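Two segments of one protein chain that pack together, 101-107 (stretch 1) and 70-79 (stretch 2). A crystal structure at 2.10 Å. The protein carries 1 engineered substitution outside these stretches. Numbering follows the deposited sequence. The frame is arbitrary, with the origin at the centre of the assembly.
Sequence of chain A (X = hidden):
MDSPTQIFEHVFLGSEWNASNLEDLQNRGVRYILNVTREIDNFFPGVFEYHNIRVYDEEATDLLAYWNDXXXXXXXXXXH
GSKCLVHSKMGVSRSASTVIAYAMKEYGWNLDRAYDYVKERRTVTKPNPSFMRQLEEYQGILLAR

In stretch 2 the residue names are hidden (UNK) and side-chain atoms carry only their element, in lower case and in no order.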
ATOM      1  N   ALA A 101      -6.112  -2.184  -4.163  1.00 12.01           N
ATOM      2  CA  ALA A 101      -7.320  -2.512  -3.429  1.00 12.40           C
ATOM      3  C   ALA A 101      -7.921  -1.280  -2.768  1.00 16.81           C
ATOM      4  O   ALA A 101      -9.134  -1.091  -2.783  1.00 14.43           O
ATOM      5  CB  ALA A 101      -7.039  -3.568  -2.368  1.00  6.22           C
ATOM      6  N   TYR A 102      -7.079  -0.445  -2.158  1.00 13.25           N
ATOM      7  CA  TYR A 102      -7.613   0.750  -1.504  1.00 14.82           C
ATOM      8  C   TYR A 102      -8.339   1.645  -2.511  1.00 15.86           C
ATOM      9  O   TYR A 102      -9.425   2.146  -2.231  1.00 17.84           O
ATOM     10  CB  TYR A 102      -6.499   1.530  -0.811  1.00 14.30           C
ATOM     11  CG  TYR A 102      -6.943   2.882  -0.294  1.00 21.60           C
ATOM     12  CD1 TYR A 102      -7.697   2.984   0.868  1.00 15.62           C
ATOM     13  CD2 TYR A 102      -6.611   4.052  -0.962  1.00 25.84           C
ATOM     14  CE1 TYR A 102      -8.110   4.211   1.351  1.00 19.07           C
ATOM     15  CE2 TYR A 102      -7.018   5.285  -0.487  1.00 28.88           C
ATOM     16  CZ  TYR A 102      -7.767   5.360   0.670  1.00 23.83           C
ATOM     17  OH  TYR A 102      -8.169   6.591   1.140  1.00 21.80           O
ATOM     18  N   ALA A 103      -7.741   1.836  -3.679  1.00 15.81           N
ATOM     19  CA  ALA A 103      -8.319   2.657  -4.737  1.00 13.75           C
ATOM     20  C   ALA A 103      -9.648   2.100  -5.228  1.00 15.19           C
ATOM     21  O   ALA A 103     -10.609   2.846  -5.452  1.00 26.51           O
ATOM     22  CB  ALA A 103      -7.339   2.805  -5.889  1.00 14.63           C
ATOM     23  N   MET A 104      -9.735   0.782  -5.380  1.00 15.79           N
ATOM     24  CA  MET A 104     -11.002   0.138  -5.735  1.00 13.89           C
ATOM     25  C   MET A 104     -12.074   0.480  -4.703  1.00 17.13           C
ATOM     26  O   MET A 104     -13.162   0.952  -5.017  1.00 13.24           O
ATOM     27  CB  MET A 104     -10.836  -1.379  -5.781  1.00 17.79           C
ATOM     28  CG  MET A 104     -10.118  -1.925  -6.995  1.00 15.99           C
ATOM     29  SD  MET A 104      -9.603  -3.644  -6.804  1.00 21.35           S
ATOM     30  CE  MET A 104     -11.176  -4.486  -6.754  1.00 18.44           C
ATOM     31  N   LYS A 105     -11.729   0.228  -3.443  1.00 16.07           N
ATOM     32  CA  LYS A 105     -12.639   0.514  -2.342  1.00 22.46           C
ATOM     33  C   LYS A 105     -12.970   2.000  -2.235  1.00 27.50           C
ATOM     34  O   LYS A 105     -14.137   2.390  -2.207  1.00 36.28           O
ATOM     35  CB  LYS A 105     -12.035   0.032  -1.018  1.00 17.36           C
ATOM     36  CG  LYS A 105     -13.033   0.091   0.133  1.00 22.33           C
ATOM     37  CD  LYS A 105     -12.764  -0.989   1.169  1.00 20.46           C
ATOM     38  CE  LYS A 105     -13.383  -0.602   2.508  1.00 23.10           C
ATOM     39  NZ  LYS A 105     -14.825  -0.254   2.356  1.00 26.98           N
ATOM     40  N   GLU A 106     -11.932   2.823  -2.168  1.00 25.55           N
ATOM     41  CA  GLU A 106     -12.056   4.247  -1.887  1.00 20.06           C
ATOM     42  C   GLU A 106     -12.768   5.005  -2.993  1.00 22.47           C
ATOM     43  O   GLU A 106     -13.723   5.745  -2.724  1.00 23.70           O
ATOM     44  CB  GLU A 106     -10.671   4.847  -1.628  1.00 22.03           C
ATOM     45  CG  GLU A 106     -10.628   6.329  -1.334  1.00 25.10           C
ATOM     46  CD  GLU A 106     -11.449   6.748  -0.136  1.00 27.15           C
ATOM     47  OE1 GLU A 106     -11.125   6.396   1.014  1.00 25.43           O
ATOM     48  OE2 GLU A 106     -12.457   7.461  -0.348  1.00 35.13           O
ATOM     49  N   TYR A 107     -12.325   4.859  -4.247  1.00 24.71           N
ATOM     50  CA  TYR A 107     -12.945   5.657  -5.306  1.00 23.70           C
ATOM     51  C   TYR A 107     -13.918   4.835  -6.138  1.00 27.16           C
ATOM     52  O   TYR A 107     -14.508   5.343  -7.091  1.00 34.71           O
ATOM     53  CB  TYR A 107     -11.870   6.318  -6.179  1.00 26.15           C
ATOM     54  CG  TYR A 107     -10.853   7.076  -5.342  1.00 24.69           C
ATOM     55  CD1 TYR A 107      -9.508   6.734  -5.383  1.00 26.53           C
ATOM     56  CD2 TYR A 107     -11.233   8.119  -4.506  1.00 23.47           C
ATOM     57  CE1 TYR A 107      -8.581   7.421  -4.619  1.00 24.62           C
ATOM     58  CE2 TYR A 107     -10.312   8.808  -3.740  1.00 28.72           C
ATOM     59  CZ  TYR A 107      -8.978   8.454  -3.802  1.00 29.02           C
ATOM     60  OH  TYR A 107      -8.053   9.132  -3.044  1.00 26.34           O
ATOM     61  N   UNK A  70      -5.982  -2.139   6.225  1.00 16.64           N
ATOM     62  CA  UNK A  70      -5.163  -1.220   5.438  1.00 13.10           C
ATOM     63  C   UNK A  70      -5.999  -0.004   5.054  1.00 16.21           C
ATOM     64  O   UNK A  70      -5.561   1.142   5.175  1.00 16.59           O
ATOM     65  o   UNK A  70      -5.615  -2.427   3.358  1.00 17.15           O
ATOM     66  c   UNK A  70      -4.579  -1.916   4.203  1.00 15.43           C
ATOM     67  c   UNK A  70      -3.778  -3.152   4.619  1.00 10.85           C
ATOM     68  N   UNK A  71      -7.235  -0.272   4.636  1.00 15.73           N
ATOM     69  CA  UNK A  71      -8.169   0.803   4.347  1.00 18.47           C
ATOM     70  C   UNK A  71      -8.286   1.762   5.533  1.00 22.80           C
ATOM     71  O   UNK A  71      -8.193   2.977   5.346  1.00 29.42           O
ATOM     72  c   UNK A  71     -12.298   3.433   3.029  1.00 30.38           C
ATOM     73  c   UNK A  71     -11.451   1.853   4.606  1.00 24.45           C
ATOM     74  c   UNK A  71     -10.525   1.956   2.416  1.00 26.08           C
ATOM     75  c   UNK A  71      -9.567   0.257   4.011  1.00 17.86           C
ATOM     76  c   UNK A  71     -12.329   2.875   4.289  1.00 28.43           C
ATOM     77  c   UNK A  71     -10.536   1.376   3.681  1.00 22.50           C
ATOM     78  o   UNK A  71     -13.164   4.448   2.700  1.00 36.51           O
ATOM     79  c   UNK A  71     -11.399   2.976   2.090  1.00 29.19           C
ATOM     80  N   UNK A  72      -8.508   1.200   6.711  1.00 17.92           N
ATOM     81  CA  UNK A  72      -8.695   1.936   7.952  1.00 24.46           C
ATOM     82  C   UNK A  72      -7.543   2.903   8.223  1.00 22.66           C
ATOM     83  O   UNK A  72      -7.742   4.073   8.541  1.00 30.27           O
ATOM     84  c   UNK A  72      -9.392   2.987  12.164  1.00 45.66           C
ATOM     85  n   UNK A  72      -8.969   4.151  11.331  1.00 58.48           N
ATOM     86  c   UNK A  72      -9.004   1.660  11.532  1.00 43.41           C
ATOM     87  c   UNK A  72      -9.754   1.393  10.233  1.00 40.62           C
ATOM     88  c   UNK A  72      -8.828   0.952   9.120  1.00 31.93           C
ATOM     89  N   UNK A  73      -6.326   2.380   8.116  1.00 19.26           N
ATOM     90  CA  UNK A  73      -5.135   3.157   8.398  1.00 11.34           C
ATOM     91  C   UNK A  73      -4.947   4.297   7.400  1.00 17.37           C
ATOM     92  O   UNK A  73      -4.742   5.442   7.804  1.00 17.59           O
ATOM     93  c   UNK A  73      -1.446   3.856  10.801  1.00 20.56           C
ATOM     94  c   UNK A  73      -3.903   2.245   8.398  1.00 16.48           C
ATOM     95  c   UNK A  73      -2.568   3.236  10.291  1.00 23.03           C
ATOM     96  c   UNK A  73      -0.475   3.871   8.612  1.00 18.74           C
ATOM     97  c   UNK A  73      -0.396   4.171   9.960  1.00 19.35           C
ATOM     98  c   UNK A  73      -1.602   3.249   8.107  1.00 21.14           C
ATOM     99  c   UNK A  73      -2.657   2.929   8.943  1.00 24.23           C
ATOM    100  N   UNK A  74      -5.010   3.965   6.115  1.00 19.56           N
ATOM    101  CA  UNK A  74      -4.778   4.940   5.056  1.00 20.20           C
ATOM    102  C   UNK A  74      -5.837   6.038   5.099  1.00 20.75           C
ATOM    103  O   UNK A  74      -5.545   7.205   4.862  1.00 24.49           O
ATOM    104  c   UNK A  74      -4.732   5.367   2.576  1.00 21.73           C
ATOM    105  c   UNK A  74      -4.814   4.295   3.655  1.00 20.01           C
ATOM    106  c   UNK A  74      -3.954   2.472   2.103  1.00 17.39           C
ATOM    107  c   UNK A  74      -3.764   3.209   3.411  1.00 18.16           C
ATOM    108  N   UNK A  75      -7.069   5.626   5.385  1.00 20.09           N
ATOM    109  CA  UNK A  75      -8.182   6.542   5.589  1.00 27.47           C
ATOM    110  C   UNK A  75      -7.884   7.450   6.782  1.00 32.84           C
ATOM    111  O   UNK A  75      -8.203   8.637   6.791  1.00 23.03           O
ATOM    112  c   UNK A  75      -9.481   5.762   5.795  1.00 25.12           C
ATOM    113  o   UNK A  75     -10.234   6.250   6.891  1.00 36.05           O
ATOM    114  N   UNK A  76      -7.242   6.867   7.788  1.00 31.74           N
ATOM    115  CA  UNK A  76      -6.792   7.609   8.959  1.00 27.73           C
ATOM    116  C   UNK A  76      -5.816   8.712   8.575  1.00 30.23           C
ATOM    117  O   UNK A  76      -5.927   9.844   9.045  1.00 38.63           O
ATOM    118  c   UNK A  76      -4.944   6.797  13.567  1.00 33.65           C
ATOM    119  c   UNK A  76      -4.993   6.268  12.139  1.00 31.22           C
ATOM    120  c   UNK A  76      -5.534   7.316  11.175  1.00 26.87           C
ATOM    121  c   UNK A  76      -6.151   6.646   9.958  1.00 26.82           C
ATOM    122  n   UNK A  76      -4.531   5.734  14.526  1.00 38.94           N
ATOM    123  N   UNK A  77      -4.868   8.403   7.694  1.00 27.44           N
ATOM    124  CA  UNK A  77      -3.873   9.395   7.294  1.00 24.64           C
ATOM    125  C   UNK A  77      -4.555  10.637   6.722  1.00 28.97           C
ATOM    126  O   UNK A  77      -4.373  11.744   7.224  1.00 26.88           O
ATOM    127  c   UNK A  77      -2.888   8.811   6.301  1.00 22.44           C
ATOM    128  N   UNK A  78      -5.352  10.435   5.685  1.00 23.75           N
ATOM    129  CA  UNK A  78      -6.152  11.492   5.078  1.00 30.35           C
ATOM    130  C   UNK A  78      -6.948  12.266   6.124  1.00 34.85           C
ATOM    131  O   UNK A  78      -7.073  13.487   6.053  1.00 37.99           O
ATOM    132  c   UNK A  78      -8.547  11.351   4.096  1.00 37.91           C
ATOM    133  c   UNK A  78     -10.321   9.637   4.507  1.00 43.03           C
ATOM    134  n   UNK A  78     -11.467   8.905   3.908  1.00 51.25           N
ATOM    135  c   UNK A  78      -7.099  10.901   4.031  1.00 33.94           C
ATOM    136  c   UNK A  78      -9.477  10.334   3.450  1.00 39.79           C
ATOM    137  N   UNK A  79      -7.515  11.539   7.079  1.00 37.77           N
ATOM    138  CA  UNK A  79      -8.396  12.139   8.078  1.00 33.08           C
ATOM    139  C   UNK A  79      -7.690  13.295   8.776  1.00 33.17           C
ATOM    140  O   UNK A  79      -8.222  14.398   8.894  1.00 29.82           O
ATOM    141  c   UNK A  79      -9.872  11.548  10.091  1.00 42.97           C
ATOM    142  c   UNK A  79      -8.836  11.079   9.087  1.00 34.50           C
ATOM    143  n   UNK A  79     -11.832   9.873  12.904  1.00 57.80           N
ATOM    144  c   UNK A  79     -10.992  10.908  12.237  1.00 56.34           C
ATOM    145  c   UNK A  79     -10.400  10.397  10.928  1.00 52.25           C
TER

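Both stretches are helical, and their axes pass 10.3 Å apart with 70° between their N-to-C directions. At position 70 the first side-chain carbon carries one oxygen and one carbon, and nothing on stretch 1 is touched. This is the threonine fork, where valine would have two carbons; the residue is Thr 70, and its hydroxyl is hydrogen-bonded elsewhere in the structure.

Position 71 has one carbon leading to a six-carbon ring that bears an oxygen. The ring lies against Tyr 102, and CE of Lys 105 lies over one of its faces. The substituted ring makes it Tyr 71. Its CA-to-CB bond points sideways, but the t rotamer carries the ring to stretch 1, where CD1 of Tyr 71 lies 3.4 Å from CD1 of Tyr 102.

Position 72 shows four carbons in a row ending in nitrogen, with the CA-to-CB bond pointing away from stretch 1 and no contact made: Lys 72. Position 73 has one carbon and an unsubstituted six-carbon ring, out of reach of the other helix and buried: Phe 73.

At position 74 four carbons fork at the first, one arm being two carbons long. The CA-to-CB bond points toward stretch 1, and a carbon sits over one face of the Tyr 102 ring. The fork is the pattern of isoleucine, since leucine forks one carbon later. In Ile 74 the carbon over the ring is CG2, 3.6 Å from Tyr 102 CZ.

Position 75 carries a carbon and an oxygen, and its backbone N is 4.4 Å from Tyr 102 CE1; it is Ser 75. Position 76 again has four carbons and a terminal nitrogen, extended and out of reach: Lys 76. A lone carbon at position 77 gives Ala 77, buried but far from stretch 1.

The side chain at position 78, four carbons and a nitrogen, starts toward stretch 1, and its nitrogen approaches Glu 106. It is Lys 78, and NZ forms a long salt bridge of 3.8 Å with Glu 106 OE1. Position 79 has the same composition, is exposed and out of reach, and is Lys 79.

The contact, burying 366 Å² in all, centres on Tyr 102 and Tyr 71, whose rings meet obliquely with planes at 39° and centroids 5.4 Å apart. Each also receives an aliphatic group over a face: Ile 74 CG2 lies 3.8 Å from the centroid of the Tyr 102 ring, and Lys 105 CE 3.7 Å from that of Tyr 71. Lys 105 NZ, 4.4 Å from the Tyr 71 centroid and nearly on the ring normal, adds a cation-pi interaction. Charge pairing between Glu 106 and Lys 78 supplements this packing.

Stretch 2 70-79: TYKFISKAKK
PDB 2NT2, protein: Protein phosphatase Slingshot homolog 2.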